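Local coordinates for D-galactonate dehydratase family member RspA (Pantoea ananatis, PDB 3T6C), which catalyses, with low activity and a magnesium ion as cofactor, the dehydration of D-gluconate to 2-dehydro-3-deoxy-D-gluconate, and probably has no significant part in D-gluconate degradation in vivo, at residues L147-D152 and Q374-M379; A154-V159 and C176-Y181; G182-D187 and P213-D218. All blocks are in the same frame, centred on the assembly; numbering follows the deposited sequence.

Interaction 1: residues L147-D152 and Q374-M379. With GCO (D-gluconic acid), chain D.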
loop_
_atom_site.group_PDB
_atom_site.type_symbol
_atom_site.label_atom_id
_atom_site.label_comp_id
_atom_site.label_asym_id
_atom_site.label_seq_id
_atom_site.Cartn_x
_atom_site.Cartn_y
_atom_site.Cartn_z
ATOM N N LEU A 147 -38.175 11.769 2.015
ATOM C CA LEU A 147 -37.674 12.992 2.655
ATOM C C LEU A 147 -37.156 12.726 4.063
ATOM O O LEU A 147 -37.726 11.914 4.797
ATOM C CB LEU A 147 -38.797 14.050 2.711
ATOM C CG LEU A 147 -39.474 14.336 1.367
ATOM C CD1 LEU A 147 -40.619 15.348 1.652
ATOM C CD2 LEU A 147 -38.474 14.932 0.401
ATOM N N TYR A 148 -36.098 13.442 4.490
ATOM C CA TYR A 148 -35.893 13.593 5.920
ATOM C C TYR A 148 -36.047 15.039 6.344
ATOM O O TYR A 148 -35.825 15.951 5.535
ATOM C CB TYR A 148 -34.530 13.063 6.388
ATOM C CG TYR A 148 -33.276 13.937 6.120
ATOM C CD1 TYR A 148 -32.888 14.943 7.040
ATOM C CD2 TYR A 148 -32.470 13.706 5.023
ATOM C CE1 TYR A 148 -31.733 15.711 6.820
ATOM C CE2 TYR A 148 -31.269 14.423 4.817
ATOM C CZ TYR A 148 -30.933 15.434 5.688
ATOM O OH TYR A 148 -29.772 16.126 5.430
ATOM N N VAL A 149 -36.456 15.227 7.591
ATOM C CA VAL A 149 -36.764 16.535 8.087
ATOM C C VAL A 149 -35.969 16.778 9.365
ATOM O O VAL A 149 -35.415 15.853 9.961
ATOM C CB VAL A 149 -38.261 16.695 8.372
ATOM C CG1 VAL A 149 -39.043 16.813 7.045
ATOM C CG2 VAL A 149 -38.789 15.568 9.282
ATOM N N HIS A 150 -35.904 18.037 9.761
ATOM C CA HIS A 150 -35.144 18.455 10.962
ATOM C C HIS A 150 -36.012 18.536 12.205
ATOM O O HIS A 150 -37.065 19.205 12.196
ATOM C CB HIS A 150 -34.586 19.866 10.735
ATOM C CG HIS A 150 -33.576 19.973 9.622
ATOM N ND1 HIS A 150 -32.941 21.169 9.332
ATOM C CD2 HIS A 150 -33.095 19.067 8.735
ATOM C CE1 HIS A 150 -32.091 20.982 8.337
ATOM N NE2 HIS A 150 -32.183 19.726 7.938
ATOM N N THR A 151 -35.586 17.849 13.257
ATOM C CA THR A 151 -36.109 18.068 14.603
ATOM C C THR A 151 -34.993 18.552 15.525
ATOM O O THR A 151 -33.788 18.198 15.362
ATOM C CB THR A 151 -36.765 16.836 15.254
ATOM O OG1 THR A 151 -35.792 15.834 15.458
ATOM C CG2 THR A 151 -37.872 16.282 14.433
ATOM N N ASP A 152 -35.386 19.363 16.514
ATOM C CA ASP A 152 -34.400 19.929 17.404
ATOM C C ASP A 152 -35.143 20.161 18.718
ATOM O O ASP A 152 -36.374 19.928 18.824
ATOM C CB ASP A 152 -33.942 21.243 16.805
ATOM C CG ASP A 152 -32.502 21.584 17.125
ATOM O OD1 ASP A 152 -32.138 21.623 18.331
ATOM O OD2 ASP A 152 -31.730 21.834 16.156
ATOM N N GLN A 374 -33.675 12.501 0.531
ATOM C CA GLN A 374 -33.681 13.949 0.218
ATOM C C GLN A 374 -34.045 14.795 1.436
ATOM O O GLN A 374 -35.177 14.775 1.900
ATOM C CB GLN A 374 -34.686 14.231 -0.904
ATOM C CG GLN A 374 -34.620 15.695 -1.445
ATOM C CD GLN A 374 -33.177 16.125 -1.731
ATOM O OE1 GLN A 374 -32.591 16.901 -0.941
ATOM N NE2 GLN A 374 -32.576 15.590 -2.792
ATOM N N GLU A 375 -33.072 15.556 1.931
ATOM C CA GLU A 375 -33.312 16.570 2.946
ATOM C C GLU A 375 -34.402 17.513 2.495
ATOM O O GLU A 375 -34.423 17.885 1.311
ATOM C CB GLU A 375 -32.029 17.376 3.091
ATOM C CG GLU A 375 -32.058 18.336 4.279
ATOM C CD GLU A 375 -30.718 18.991 4.511
ATOM O OE1 GLU A 375 -29.863 19.001 3.629
ATOM O OE2 GLU A 375 -30.500 19.527 5.623
ATOM N N TYR A 376 -35.267 17.928 3.424
ATOM C CA TYR A 376 -36.324 18.837 3.045
ATOM C C TYR A 376 -36.604 19.811 4.169
ATOM O O TYR A 376 -36.724 19.406 5.329
ATOM C CB TYR A 376 -37.569 18.007 2.786
ATOM C CG TYR A 376 -38.766 18.859 2.454
ATOM C CD1 TYR A 376 -38.847 19.470 1.230
ATOM C CD2 TYR A 376 -39.792 19.015 3.374
ATOM C CE1 TYR A 376 -39.931 20.240 0.914
ATOM C CE2 TYR A 376 -40.907 19.801 3.061
ATOM C CZ TYR A 376 -40.933 20.391 1.841
ATOM O OH TYR A 376 -42.013 21.174 1.495
ATOM N N THR A 377 -36.733 21.096 3.831
ATOM C CA THR A 377 -37.294 22.032 4.816
ATOM C C THR A 377 -38.466 22.716 4.157
ATOM O O THR A 377 -38.450 23.048 2.960
ATOM C CB THR A 377 -36.269 23.078 5.332
ATOM O OG1 THR A 377 -35.724 23.752 4.221
ATOM C CG2 THR A 377 -35.130 22.448 6.085
ATOM N N PRO A 378 -39.540 22.891 4.914
ATOM C CA PRO A 378 -40.773 23.337 4.270
ATOM C C PRO A 378 -40.625 24.691 3.550
ATOM O O PRO A 378 -39.829 25.548 3.953
ATOM C CB PRO A 378 -41.789 23.411 5.422
ATOM C CG PRO A 378 -41.063 23.022 6.671
ATOM C CD PRO A 378 -39.704 22.480 6.317
ATOM N N MET A 379 -41.354 24.809 2.435
ATOM C CA MET A 379 -41.329 25.984 1.571
ATOM C C MET A 379 -42.590 26.726 1.897
ATOM O O MET A 379 -43.697 26.177 1.700
ATOM C CB MET A 379 -41.365 25.528 0.095
ATOM C CG MET A 379 -40.003 25.519 -0.602
ATOM S SD MET A 379 -39.876 24.531 -2.123
ATOM C CE MET A 379 -40.136 22.898 -1.511
HETATM C C1 GCO D . -27.595 20.929 6.553
HETATM C C2 GCO D . -26.533 21.960 6.642
HETATM C C3 GCO D . -27.037 23.384 6.776
HETATM C C4 GCO D . -25.908 24.374 6.579
HETATM C C5 GCO D . -26.417 25.596 5.854
HETATM C C6 GCO D . -25.343 26.636 5.590
HETATM O O1A GCO D . -28.757 21.196 6.128
HETATM O O1B GCO D . -27.269 19.717 6.772
HETATM O O2 GCO D . -25.546 21.523 7.539
HETATM O O3 GCO D . -27.602 23.476 8.032
HETATM O O4 GCO D . -25.413 24.726 7.858
HETATM O O5 GCO D . -26.961 25.193 4.652
HETATM O O6 GCO D . -25.790 27.773 4.878
HETATM O O HOH W 1 -37.171 20.007 8.054
#
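Glu375 OE2 accepts a hydrogen bond from His150 NE2 at 2.9 Å. The bond arrives on the anti lone pair of OE2 and lies in the plane of the imidazole. The N-H...O angle is 150°. The gluconate oxygen O1A lies only 2.5 Å from the same Glu375 OE2. The other carboxylate oxygen, Glu375 OE1, pairs with Arg319 and accepts from the backbone of Ser349, so both ends of the group are held.

The Glu375 chain is extended, with CG anti to the backbone N (chi1 -171°). It runs over the ring of Tyr148, and Glu375 CA sits above one face, 3.7 Å from the ring centroid, in a CH-pi contact. The ring and carboxylate planes are 18° apart. Thr377 CG2 makes a similar contact over one face of the His150 ring, offset toward its rim. On the other side of the sheet, Leu147 CD1 lies over a face of the Tyr376 ring, and Val149 CG1 meets that ring at its edge.

The backbones pair in parallel. Tyr148 N donates to Gln374 O at 3.1 Å, and Tyr376 N donates to Tyr148 O at 2.9 Å. Further on the two chains draw apart, with the CA atoms of Val149 and Tyr376 separated by 5.6 Å, and a water links His150 N to Tyr376 O. This is the closure of the enolase-superfamily barrel, where its first and last parallel strands meet, with the acid-sugar site at their C-terminal ends.

Interaction 2: residues A154-V159 and C176-Y181. With GCO (D-gluconic acid), chain D.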
loop_
_atom_site.group_PDB
_atom_site.type_symbol
_atom_site.label_atom_id
_atom_site.label_comp_id
_atom_site.label_asym_id
_atom_site.label_seq_id
_atom_site.Cartn_x
_atom_site.Cartn_y
_atom_site.Cartn_z
ATOM N N ALA A 154 -34.306 21.758 23.110
ATOM C CA ALA A 154 -33.329 22.161 24.083
ATOM C C ALA A 154 -32.824 20.973 24.928
ATOM O O ALA A 154 -31.742 21.025 25.514
ATOM C CB ALA A 154 -33.938 23.228 24.975
ATOM N N ASP A 155 -33.633 19.914 25.031
ATOM C CA ASP A 155 -33.268 18.747 25.828
ATOM C C ASP A 155 -33.819 17.476 25.160
ATOM O O ASP A 155 -34.510 17.572 24.122
ATOM C CB ASP A 155 -33.695 18.894 27.310
ATOM C CG ASP A 155 -35.172 18.969 27.496
ATOM O OD1 ASP A 155 -35.925 18.488 26.649
ATOM O OD2 ASP A 155 -35.615 19.502 28.540
ATOM N N GLU A 156 -33.533 16.302 25.727
ATOM C CA GLU A 156 -33.897 15.051 25.060
ATOM C C GLU A 156 -35.411 14.903 24.927
ATOM O O GLU A 156 -35.893 14.339 23.942
ATOM C CB GLU A 156 -33.314 13.864 25.835
ATOM C CG GLU A 156 -31.837 14.057 25.980
ATOM C CD GLU A 156 -31.196 13.075 26.895
ATOM O OE1 GLU A 156 -29.944 13.153 26.996
ATOM O OE2 GLU A 156 -31.939 12.235 27.495
ATOM N N VAL A 157 -36.158 15.420 25.886
ATOM C CA VAL A 157 -37.630 15.306 25.821
ATOM C C VAL A 157 -38.211 16.207 24.726
ATOM O O VAL A 157 -39.094 15.806 23.986
ATOM C CB VAL A 157 -38.267 15.597 27.195
ATOM C CG1 VAL A 157 -39.798 15.672 27.053
ATOM C CG2 VAL A 157 -37.902 14.474 28.162
ATOM N N GLU A 158 -37.687 17.420 24.579
ATOM C CA GLU A 158 -38.182 18.285 23.512
ATOM C C GLU A 158 -37.855 17.663 22.168
ATOM O O GLU A 158 -38.654 17.747 21.244
ATOM C CB GLU A 158 -37.552 19.679 23.596
ATOM C CG GLU A 158 -38.068 20.447 24.805
ATOM C CD GLU A 158 -37.693 21.922 24.747
ATOM O OE1 GLU A 158 -37.015 22.365 23.785
ATOM O OE2 GLU A 158 -38.101 22.647 25.682
ATOM N N VAL A 159 -36.650 17.098 22.035
ATOM C CA VAL A 159 -36.284 16.466 20.748
ATOM C C VAL A 159 -37.231 15.284 20.475
ATOM O O VAL A 159 -37.764 15.104 19.350
ATOM C CB VAL A 159 -34.803 16.009 20.727
ATOM C CG1 VAL A 159 -34.458 15.321 19.378
ATOM C CG2 VAL A 159 -33.908 17.206 20.899
ATOM N N CYS A 176 -32.051 14.454 14.106
ATOM C CA CYS A 176 -32.244 14.891 15.522
ATOM C C CYS A 176 -30.997 15.585 16.026
ATOM O O CYS A 176 -29.921 14.979 16.043
ATOM C CB CYS A 176 -32.545 13.687 16.438
ATOM S SG CYS A 176 -34.096 12.858 15.914
ATOM N N GLN A 177 -31.144 16.872 16.392
ATOM C CA GLN A 177 -30.096 17.671 17.000
ATOM C C GLN A 177 -30.629 18.135 18.348
ATOM O O GLN A 177 -31.867 18.202 18.552
ATOM C CB GLN A 177 -29.806 18.902 16.122
ATOM C CG GLN A 177 -29.530 18.642 14.642
ATOM C CD GLN A 177 -28.234 17.894 14.348
ATOM O OE1 GLN A 177 -28.263 16.862 13.672
ATOM N NE2 GLN A 177 -27.100 18.445 14.792
ATOM N N MET A 178 -29.735 18.510 19.247
ATOM C CA MET A 178 -30.215 19.110 20.484
ATOM C C MET A 178 -29.412 20.373 20.596
ATOM O O MET A 178 -28.236 20.331 20.937
ATOM C CB MET A 178 -29.946 18.118 21.628
ATOM C CG MET A 178 -30.527 18.540 22.955
ATOM S SD MET A 178 -30.315 17.171 24.168
ATOM C CE MET A 178 -28.528 17.089 24.290
ATOM N N GLY A 179 -30.061 21.518 20.362
ATOM C CA GLY A 179 -29.302 22.771 20.167
ATOM C C GLY A 179 -28.593 22.896 18.812
ATOM O O GLY A 179 -27.475 23.457 18.704
ATOM N N MET A 180 -29.229 22.388 17.760
ATOM C CA MET A 180 -28.655 22.456 16.395
ATOM C C MET A 180 -27.183 22.008 16.319
ATOM O O MET A 180 -26.895 20.871 16.688
ATOM C CB MET A 180 -28.896 23.797 15.700
ATOM C CG MET A 180 -29.020 23.614 14.159
ATOM S SD MET A 180 -29.272 25.207 13.374
ATOM C CE MET A 180 -31.023 25.445 13.630
ATOM N N TYR A 181 -26.251 22.865 15.855
ATOM C CA TYR A 181 -24.838 22.415 15.649
ATOM C C TYR A 181 -23.935 22.775 16.845
ATOM O O TYR A 181 -23.943 23.927 17.317
ATOM C CB TYR A 181 -24.298 23.006 14.340
ATOM C CG TYR A 181 -25.241 22.765 13.170
ATOM C CD1 TYR A 181 -25.735 21.481 12.914
ATOM C CD2 TYR A 181 -25.622 23.798 12.313
ATOM C CE1 TYR A 181 -26.572 21.236 11.908
ATOM C CE2 TYR A 181 -26.505 23.545 11.241
ATOM C CZ TYR A 181 -26.967 22.252 11.051
ATOM O OH TYR A 181 -27.833 21.967 9.988
HETATM C C1 GCO D . -27.595 20.929 6.553
HETATM C C2 GCO D . -26.533 21.960 6.642
HETATM C C3 GCO D . -27.037 23.384 6.776
HETATM C C4 GCO D . -25.908 24.374 6.579
HETATM C C5 GCO D . -26.417 25.596 5.854
HETATM C C6 GCO D . -25.343 26.636 5.590
HETATM O O1A GCO D . -28.757 21.196 6.128
HETATM O O1B GCO D . -27.269 19.717 6.772
HETATM O O2 GCO D . -25.546 21.523 7.539
HETATM O O3 GCO D . -27.602 23.476 8.032
HETATM O O4 GCO D . -25.413 24.726 7.858
HETATM O O5 GCO D . -26.961 25.193 4.652
HETATM O O6 GCO D . -25.790 27.773 4.878
#
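Val159 packs on Cys176 and Met178 where the start of helix 156-168 lies against the end of strand 173-176. This is a beta-alpha-beta crossover of the barrel, which links strand 145-151 to its parallel neighbour 173-176.

The contact between the segments is mainly apolar. Val159 straddles the strand end with its two methyls. Val159 CG1 touches Cys176 CB at 3.9 Å, while Val159 CG2 rests against the backbone oxygen of Gln177 and approaches Met178 CB. The side chains of Val159 and Met178 cross at about a right angle. Met178 reaches the start of the helix because its CG is anti to the backbone N (chi1 -174°) and the chain stays extended as far as the sulfur. Met178 CG lies 3.8 Å from Ala154 O. Met178 SD lies 3.7 Å from Glu156 N and also touches Glu156 CG. Ser225 and His232 of helix 219-237 touch Met178 and Glu156, respectively.

Polar bonds shape each segment from within. Asp155 is the N-cap: Asp155 OD1 accepts from Glu158 N at 2.9 Å, nearly straight at 166°. Glu158 OE1 in turn accepts from Ala154 N, which meets it from above the carboxylate plane. In the loop, Gln177 NE2 donates to Met180 O at 3.1 Å, and Gln177 OE1 accepts from the backbone of the magnesium ligand Asp246. Gly179 turns the loop with a positive phi (74°).

The loop ends in the site. Tyr181, a proton donor or acceptor by similarity, has Met180 CG over the centre of one ring face. Tyr181 OH is also hydrogen-bonded to Arg175 NH1. At the edge of the ring, Tyr181 OH makes a very short hydrogen bond of 2.5 Å to gluconate O3.

Interaction 3: residues G182-D187 and P213-D218. With EDO (1,2-ethanediol), chain G.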
loop_
_atom_site.group_PDB
_atom_site.type_symbol
_atom_site.label_atom_id
_atom_site.label_comp_id
_atom_site.label_asym_id
_atom_site.label_seq_id
_atom_site.Cartn_x
_atom_site.Cartn_y
_atom_site.Cartn_z
ATOM N N GLY A 182 -23.213 21.800 17.391
ATOM C CA GLY A 182 -22.377 22.065 18.574
ATOM C C GLY A 182 -23.193 22.289 19.853
ATOM O O GLY A 182 -22.637 22.587 20.926
ATOM N N GLY A 183 -24.517 22.211 19.739
ATOM C CA GLY A 183 -25.381 22.441 20.882
ATOM C C GLY A 183 -25.671 23.929 21.072
ATOM O O GLY A 183 -26.358 24.299 22.020
ATOM N N ALA A 184 -25.134 24.784 20.198
ATOM C CA ALA A 184 -25.207 26.259 20.390
ATOM C C ALA A 184 -26.542 26.934 19.972
ATOM O O ALA A 184 -26.775 28.123 20.280
ATOM C CB ALA A 184 -23.974 26.978 19.679
ATOM N N GLY A 185 -27.406 26.189 19.278
ATOM C CA GLY A 185 -28.608 26.771 18.678
ATOM C C GLY A 185 -28.208 27.882 17.702
ATOM O O GLY A 185 -27.079 27.874 17.204
ATOM N N THR A 186 -29.124 28.802 17.375
ATOM C CA THR A 186 -28.705 29.983 16.596
ATOM C C THR A 186 -29.577 31.187 16.883
ATOM O O THR A 186 -30.796 31.046 17.074
ATOM C CB THR A 186 -28.674 29.734 15.045
ATOM O OG1 THR A 186 -27.948 30.793 14.400
ATOM C CG2 THR A 186 -30.081 29.682 14.460
ATOM N N ASP A 187 -28.935 32.353 16.931
ATOM C CA ASP A 187 -29.627 33.649 16.880
ATOM C C ASP A 187 -29.631 34.303 15.486
ATOM O O ASP A 187 -30.123 35.443 15.297
ATOM C CB ASP A 187 -29.005 34.620 17.875
ATOM C CG ASP A 187 -29.498 34.397 19.286
ATOM O OD1 ASP A 187 -30.462 33.615 19.465
ATOM O OD2 ASP A 187 -28.924 35.020 20.209
ATOM N N PRO A 213 -15.453 38.254 20.870
ATOM C CA PRO A 213 -16.856 38.064 20.463
ATOM C C PRO A 213 -17.040 36.802 19.617
ATOM O O PRO A 213 -16.190 36.446 18.796
ATOM C CB PRO A 213 -17.099 39.274 19.557
ATOM C CG PRO A 213 -16.142 40.317 20.096
ATOM C CD PRO A 213 -14.903 39.543 20.431
ATOM N N GLY A 214 -18.169 36.132 19.768
ATOM C CA GLY A 214 -18.438 34.974 18.948
ATOM C C GLY A 214 -19.598 34.173 19.484
ATOM O O GLY A 214 -20.141 34.546 20.549
ATOM N N ILE A 215 -19.961 33.088 18.787
ATOM C CA ILE A 215 -21.010 32.217 19.284
ATOM C C ILE A 215 -20.269 31.020 19.877
ATOM O O ILE A 215 -19.698 30.197 19.154
ATOM C CB ILE A 215 -21.940 31.718 18.135
ATOM C CG1 ILE A 215 -22.436 32.910 17.288
ATOM C CG2 ILE A 215 -23.042 30.888 18.719
ATOM C CD1 ILE A 215 -23.102 34.021 18.088
ATOM N N TYR A 216 -20.233 30.959 21.210
ATOM C CA TYR A 216 -19.463 29.944 21.930
ATOM C C TYR A 216 -20.184 28.615 22.013
ATOM O O TYR A 216 -21.440 28.530 22.159
ATOM C CB TYR A 216 -19.078 30.488 23.320
ATOM C CG TYR A 216 -17.928 31.442 23.211
ATOM C CD1 TYR A 216 -18.092 32.710 22.658
ATOM C CD2 TYR A 216 -16.664 31.044 23.598
ATOM C CE1 TYR A 216 -16.995 33.568 22.528
ATOM C CE2 TYR A 216 -15.564 31.867 23.455
ATOM C CZ TYR A 216 -15.744 33.124 22.930
ATOM O OH TYR A 216 -14.654 33.936 22.781
ATOM N N PHE A 217 -19.386 27.552 21.889
ATOM C CA PHE A 217 -19.921 26.186 22.026
ATOM C C PHE A 217 -18.849 25.338 22.636
ATOM O O PHE A 217 -17.697 25.775 22.681
ATOM C CB PHE A 217 -20.370 25.636 20.678
ATOM C CG PHE A 217 -19.218 25.223 19.785
ATOM C CD1 PHE A 217 -18.401 26.186 19.189
ATOM C CD2 PHE A 217 -18.976 23.877 19.554
ATOM C CE1 PHE A 217 -17.311 25.801 18.354
ATOM C CE2 PHE A 217 -17.924 23.470 18.716
ATOM C CZ PHE A 217 -17.086 24.425 18.105
ATOM N N ASP A 218 -19.207 24.154 23.164
ATOM C CA ASP A 218 -18.238 23.298 23.818
ATOM C C ASP A 218 -18.246 21.973 23.058
ATOM O O ASP A 218 -19.169 21.158 23.250
ATOM C CB ASP A 218 -18.595 23.123 25.297
ATOM C CG ASP A 218 -17.537 22.314 26.058
ATOM O OD1 ASP A 218 -16.981 21.361 25.514
ATOM O OD2 ASP A 218 -17.152 22.679 27.163
HETATM C C1 EDO G . -23.572 25.500 23.855
HETATM O O1 EDO G . -24.605 25.855 24.780
HETATM C C2 EDO G . -22.786 24.318 24.434
HETATM O O2 EDO G . -22.118 23.601 23.368
#
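The backbones come closest at Ala184 and Phe217, whose CA atoms are 5.5 Å apart, where the loop 182-187 passes the end of the short strand 215-216.

Ala184 presents its methyl to the other segment. Ala184 CB touches Phe217 CB at 4.0 Å and also meets Tyr216 O and Ile215 CG2. The Ile215 branch gets there because CG2 is anti to the backbone N.

Phe217 lies against Gly182, with Phe217 CD2 4.0 Å from Gly182 CA. The approach is oblique to the ring. Gly182, with positive phi (71°), brings its backbone close to the ring. Phe217 packs edge-to-face with Trp438 and makes a cation-pi contact with Arg250. Asp218 OD1 caps helix 219-237 by a hydrogen bond from Ala221 N and also pairs with Lys205.

An ethanediol molecule, most likely a crystallisation additive, bridges the backbones. The diol O2 donates to Gly182 O at 2.7 Å and accepts from Asp218 N at 3.0 Å.

Between the segments themselves the contact is small and mainly apolar, a van der Waals packing of Ala184, Ile215, Phe217 and Gly182. The hydrogen-bonded link runs through the diol O2, so it depends on a bound additive.

Overall arrangement
The three contacts run from the barrel strands out to the loop that follows strand 173-176. Interactions 1 and 2 have centres about 15 Å apart and touch directly: Thr151 O is 3.1 Å from Gln177 N, and Asp152 OD1 is 3.1 Å from Met180 N, both probable hydrogen bonds. Both also reach the bound gluconate, interaction 1 at its carboxylate and interaction 2 at O3. Interaction 3 continues the same loop. Its centre is about 14 Å from that of interaction 2, and Gly179 O lies 2.8 Å from Gly185 N. It lies further from the ligand, with Gly182 CA about 11 Å from the nearest gluconate atom, and does not touch interaction 1.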